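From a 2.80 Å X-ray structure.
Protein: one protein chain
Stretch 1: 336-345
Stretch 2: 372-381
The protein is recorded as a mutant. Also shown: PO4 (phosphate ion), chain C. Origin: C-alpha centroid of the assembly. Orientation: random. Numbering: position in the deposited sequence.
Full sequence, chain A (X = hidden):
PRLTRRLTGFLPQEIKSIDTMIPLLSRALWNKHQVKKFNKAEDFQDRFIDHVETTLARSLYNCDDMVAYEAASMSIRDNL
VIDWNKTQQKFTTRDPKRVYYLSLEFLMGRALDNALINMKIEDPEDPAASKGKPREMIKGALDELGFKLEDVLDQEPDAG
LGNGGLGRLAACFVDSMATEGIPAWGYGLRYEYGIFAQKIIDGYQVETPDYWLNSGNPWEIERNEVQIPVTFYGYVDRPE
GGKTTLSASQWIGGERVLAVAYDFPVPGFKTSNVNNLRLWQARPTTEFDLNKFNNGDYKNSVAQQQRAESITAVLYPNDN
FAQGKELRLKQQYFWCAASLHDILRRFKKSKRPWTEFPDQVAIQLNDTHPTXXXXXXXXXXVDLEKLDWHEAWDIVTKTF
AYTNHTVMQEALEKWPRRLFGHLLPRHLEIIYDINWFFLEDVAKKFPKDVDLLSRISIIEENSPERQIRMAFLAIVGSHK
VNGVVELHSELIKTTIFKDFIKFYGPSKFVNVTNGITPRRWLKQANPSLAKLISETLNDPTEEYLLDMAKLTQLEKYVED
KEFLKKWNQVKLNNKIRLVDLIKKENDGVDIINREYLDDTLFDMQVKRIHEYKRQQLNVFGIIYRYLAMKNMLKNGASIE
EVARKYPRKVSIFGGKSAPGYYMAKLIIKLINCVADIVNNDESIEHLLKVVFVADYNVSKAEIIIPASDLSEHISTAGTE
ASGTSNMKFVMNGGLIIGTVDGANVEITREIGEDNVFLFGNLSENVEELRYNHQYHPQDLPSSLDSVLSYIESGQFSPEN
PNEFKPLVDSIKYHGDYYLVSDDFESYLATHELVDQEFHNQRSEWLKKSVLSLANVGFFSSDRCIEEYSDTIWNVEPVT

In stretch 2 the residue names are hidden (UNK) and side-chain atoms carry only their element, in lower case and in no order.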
# COMPACT_ATOMS: atom_id res chain seq x y z
N CYS A 336 20.99 -9.81 -2.16
CA CYS A 336 22.21 -10.02 -2.96
C CYS A 336 21.96 -10.55 -4.37
O CYS A 336 22.52 -10.08 -5.36
CB CYS A 336 23.11 -10.98 -2.23
SG CYS A 336 23.86 -10.11 -0.85
N ALA A 337 21.02 -11.47 -4.46
CA ALA A 337 20.59 -12.11 -5.67
C ALA A 337 19.99 -11.15 -6.69
O ALA A 337 20.50 -11.02 -7.82
CB ALA A 337 19.56 -13.16 -5.30
N ALA A 338 18.91 -10.46 -6.30
CA ALA A 338 18.21 -9.51 -7.14
C ALA A 338 19.12 -8.36 -7.57
O ALA A 338 19.22 -8.03 -8.76
CB ALA A 338 17.05 -8.96 -6.37
N SER A 339 19.86 -7.77 -6.64
CA SER A 339 20.80 -6.72 -6.94
C SER A 339 21.88 -7.17 -7.89
O SER A 339 22.15 -6.48 -8.88
CB SER A 339 21.41 -6.25 -5.66
OG SER A 339 20.40 -5.72 -4.81
N LEU A 340 22.51 -8.33 -7.71
CA LEU A 340 23.53 -8.78 -8.66
C LEU A 340 22.90 -8.99 -10.02
O LEU A 340 23.46 -8.56 -11.02
CB LEU A 340 24.15 -10.07 -8.21
CG LEU A 340 25.62 -9.98 -7.91
CD1 LEU A 340 26.35 -9.51 -9.14
CD2 LEU A 340 25.88 -8.97 -6.82
N HIS A 341 21.69 -9.55 -10.06
CA HIS A 341 20.98 -9.76 -11.31
C HIS A 341 20.81 -8.47 -12.08
O HIS A 341 20.99 -8.44 -13.31
CB HIS A 341 19.62 -10.34 -11.03
CG HIS A 341 18.83 -10.68 -12.27
ND1 HIS A 341 18.42 -9.88 -13.26
CD2 HIS A 341 18.36 -11.94 -12.56
CE1 HIS A 341 17.74 -10.60 -14.12
NE2 HIS A 341 17.71 -11.83 -13.68
N ASP A 342 20.39 -7.42 -11.38
CA ASP A 342 20.14 -6.14 -12.01
C ASP A 342 21.49 -5.56 -12.44
O ASP A 342 21.59 -5.02 -13.54
CB ASP A 342 19.38 -5.28 -10.99
CG ASP A 342 18.83 -3.99 -11.55
OD1 ASP A 342 18.44 -3.92 -12.71
OD2 ASP A 342 18.77 -3.00 -10.83
N ILE A 343 22.56 -5.77 -11.65
CA ILE A 343 23.91 -5.30 -11.98
C ILE A 343 24.45 -6.05 -13.19
O ILE A 343 25.10 -5.41 -14.01
CB ILE A 343 24.79 -5.49 -10.71
CG1 ILE A 343 24.39 -4.41 -9.71
CG2 ILE A 343 26.29 -5.45 -11.03
CD1 ILE A 343 24.80 -4.74 -8.27
N LEU A 344 24.22 -7.34 -13.43
CA LEU A 344 24.70 -7.97 -14.65
C LEU A 344 23.81 -7.67 -15.86
O LEU A 344 24.29 -7.65 -17.01
CB LEU A 344 24.78 -9.47 -14.47
CG LEU A 344 25.33 -10.05 -13.19
CD1 LEU A 344 25.60 -11.51 -13.38
CD2 LEU A 344 26.65 -9.39 -12.83
N ARG A 345 22.50 -7.43 -15.68
CA ARG A 345 21.60 -7.17 -16.80
C ARG A 345 22.04 -5.89 -17.52
O ARG A 345 22.24 -5.85 -18.73
CB ARG A 345 20.17 -6.98 -16.34
CG ARG A 345 19.33 -6.89 -17.60
CD ARG A 345 18.01 -6.15 -17.59
NE ARG A 345 18.22 -4.78 -17.21
CZ ARG A 345 17.93 -4.42 -15.96
NH1 ARG A 345 17.44 -5.31 -15.08
NH2 ARG A 345 18.17 -3.17 -15.59
N UNK A 372 27.34 -12.85 0.38
CA UNK A 372 26.76 -13.79 -0.58
C UNK A 372 26.80 -13.28 -2.02
O UNK A 372 26.81 -14.11 -2.93
c UNK A 372 23.60 -15.43 1.08
c UNK A 372 25.49 -16.60 0.15
c UNK A 372 25.06 -15.30 0.77
c UNK A 372 25.31 -14.13 -0.21
N UNK A 373 26.88 -11.96 -2.27
CA UNK A 373 27.02 -11.43 -3.62
C UNK A 373 28.26 -11.98 -4.32
O UNK A 373 28.23 -12.19 -5.52
c UNK A 373 27.16 -9.93 -3.58
N UNK A 374 29.36 -12.25 -3.59
CA UNK A 374 30.60 -12.84 -4.13
C UNK A 374 30.29 -14.23 -4.71
O UNK A 374 30.46 -14.53 -5.89
c UNK A 374 31.65 -12.90 -2.96
c UNK A 374 32.24 -11.54 -2.73
c UNK A 374 32.81 -11.37 -1.32
c UNK A 374 32.78 -13.85 -3.27
N UNK A 375 29.75 -15.08 -3.83
CA UNK A 375 29.43 -16.46 -4.15
C UNK A 375 28.40 -16.55 -5.27
O UNK A 375 28.37 -17.49 -6.06
c UNK A 375 30.00 -17.04 -1.82
c UNK A 375 28.64 -18.57 -3.07
c UNK A 375 28.93 -17.11 -2.86
N UNK A 376 27.48 -15.59 -5.32
CA UNK A 376 26.46 -15.51 -6.36
C UNK A 376 27.06 -15.08 -7.70
O UNK A 376 26.69 -15.71 -8.70
c UNK A 376 24.32 -14.14 -6.90
c UNK A 376 25.40 -14.53 -5.89
o UNK A 376 22.59 -15.00 -8.26
o UNK A 376 23.30 -16.30 -6.69
c UNK A 376 23.34 -15.24 -7.31
N UNK A 377 27.98 -14.09 -7.79
CA UNK A 377 28.55 -13.72 -9.07
C UNK A 377 29.31 -14.93 -9.56
O UNK A 377 29.12 -15.33 -10.71
c UNK A 377 29.08 -11.81 -11.35
c UNK A 377 30.14 -11.98 -10.27
c UNK A 377 30.82 -10.66 -10.00
c UNK A 377 29.49 -12.52 -8.96
N UNK A 378 30.07 -15.63 -8.71
CA UNK A 378 30.75 -16.84 -9.15
C UNK A 378 29.74 -17.88 -9.66
O UNK A 378 29.93 -18.41 -10.76
n UNK A 378 34.29 -19.47 -9.52
o UNK A 378 33.75 -17.35 -9.86
c UNK A 378 31.55 -17.40 -7.99
c UNK A 378 33.52 -18.42 -9.30
c UNK A 378 32.39 -18.62 -8.31
N UNK A 379 28.64 -18.11 -8.91
CA UNK A 379 27.60 -19.01 -9.34
C UNK A 379 27.04 -18.63 -10.71
O UNK A 379 26.95 -19.51 -11.57
c UNK A 379 22.45 -18.85 -9.06
n UNK A 379 22.29 -19.82 -9.96
c UNK A 379 25.38 -20.08 -8.75
n UNK A 379 21.82 -17.70 -9.22
n UNK A 379 23.30 -18.96 -8.04
c UNK A 379 26.43 -19.03 -8.35
c UNK A 379 24.12 -20.15 -7.89
N UNK A 380 26.68 -17.38 -11.02
CA UNK A 380 26.06 -17.14 -12.31
C UNK A 380 27.10 -17.24 -13.40
O UNK A 380 26.80 -17.83 -14.44
c UNK A 380 24.42 -15.66 -11.22
c UNK A 380 25.35 -15.76 -12.39
c UNK A 380 26.30 -14.61 -12.32
N UNK A 381 28.34 -16.75 -13.20
CA UNK A 381 29.34 -16.81 -14.27
C UNK A 381 29.68 -18.25 -14.60
O UNK A 381 29.80 -18.59 -15.77
c UNK A 381 30.11 -13.92 -15.10
c UNK A 381 30.62 -16.07 -13.89
c UNK A 381 32.02 -14.12 -13.55
c UNK A 381 30.60 -14.56 -13.81
P PO4 C . 18.84 0.23 -16.71
O1 PO4 C . 20.00 1.14 -16.63
O2 PO4 C . 18.25 0.11 -15.37
O3 PO4 C . 17.82 0.78 -17.65
O4 PO4 C . 19.26 -1.10 -17.21

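Position 372 has four side-chain carbons, forked at the second. Its CB lies 4.3 Å from SG of C336. A fork one carbon beyond CB identifies leucine, L372.

Position 373 has a single side-chain carbon. Its CB packs 3.6 Å from CD2 of L340, and its N lies 3.8 Å from SG of C336. It is alanine, A373. The small side chain accompanies the closest backbone approach, with CA of A373 5.1 Å from CA of C336.

Position 374 has four carbons, forked at the first, with one arm two carbons long. It points away from stretch 1 and touches nothing there. This is isoleucine, I374.

Position 375 has three carbons, one carrying the other two. It is out of reach of stretch 1. Both arms of the fork are carbon, which rules out threonine. It is valine, V375.

Position 376 has three carbons in a row, the third carrying two oxygens. It points toward stretch 1, and its second carbon lies 4.3 Å from CB of L340. The carboxylate makes it glutamate, E376.

Position 377 has four carbons, forked at the second. One terminal carbon lies 3.7 Å from CD2 of L344 and 4.2 Å from CD1 of L340. It is leucine, L377, and the terminal carbon is CD1.

Position 378 has three carbons, the third carrying one oxygen and one nitrogen. It does not reach stretch 1. The amide makes it glutamine, Q378.

Position 379 has three carbons, a nitrogen, then a carbon carrying two more nitrogens. It makes no contact with stretch 1. That guanidinium makes it arginine, R379. Instead it forms a salt bridge one turn back, with NH2 of R379 3.0 Å from OE2 of E376.

Position 380 has three carbons, one carrying two. It points toward stretch 1, and a terminal carbon lies 3.4 Å from CD1 of L344. It is valine, V380, and that carbon is CG2.

Position 381 has four carbons, forked at the second. Its end turns nearer to stretch 1 but stays outside contact distance. It is leucine, L381.

The two helices cross at -51°, with axes 9.3 Å apart at closest approach. C336, L340 and L344 recur every four residues and so share one face. They meet L372, A373, L377 and V380 in mainly apolar packing. No hydrogen bond crosses the contact. The charge of E376 is paired within its own helix, while its aliphatic part packs on L340.

Stretch 2 (372-381) LAIVELQRVL
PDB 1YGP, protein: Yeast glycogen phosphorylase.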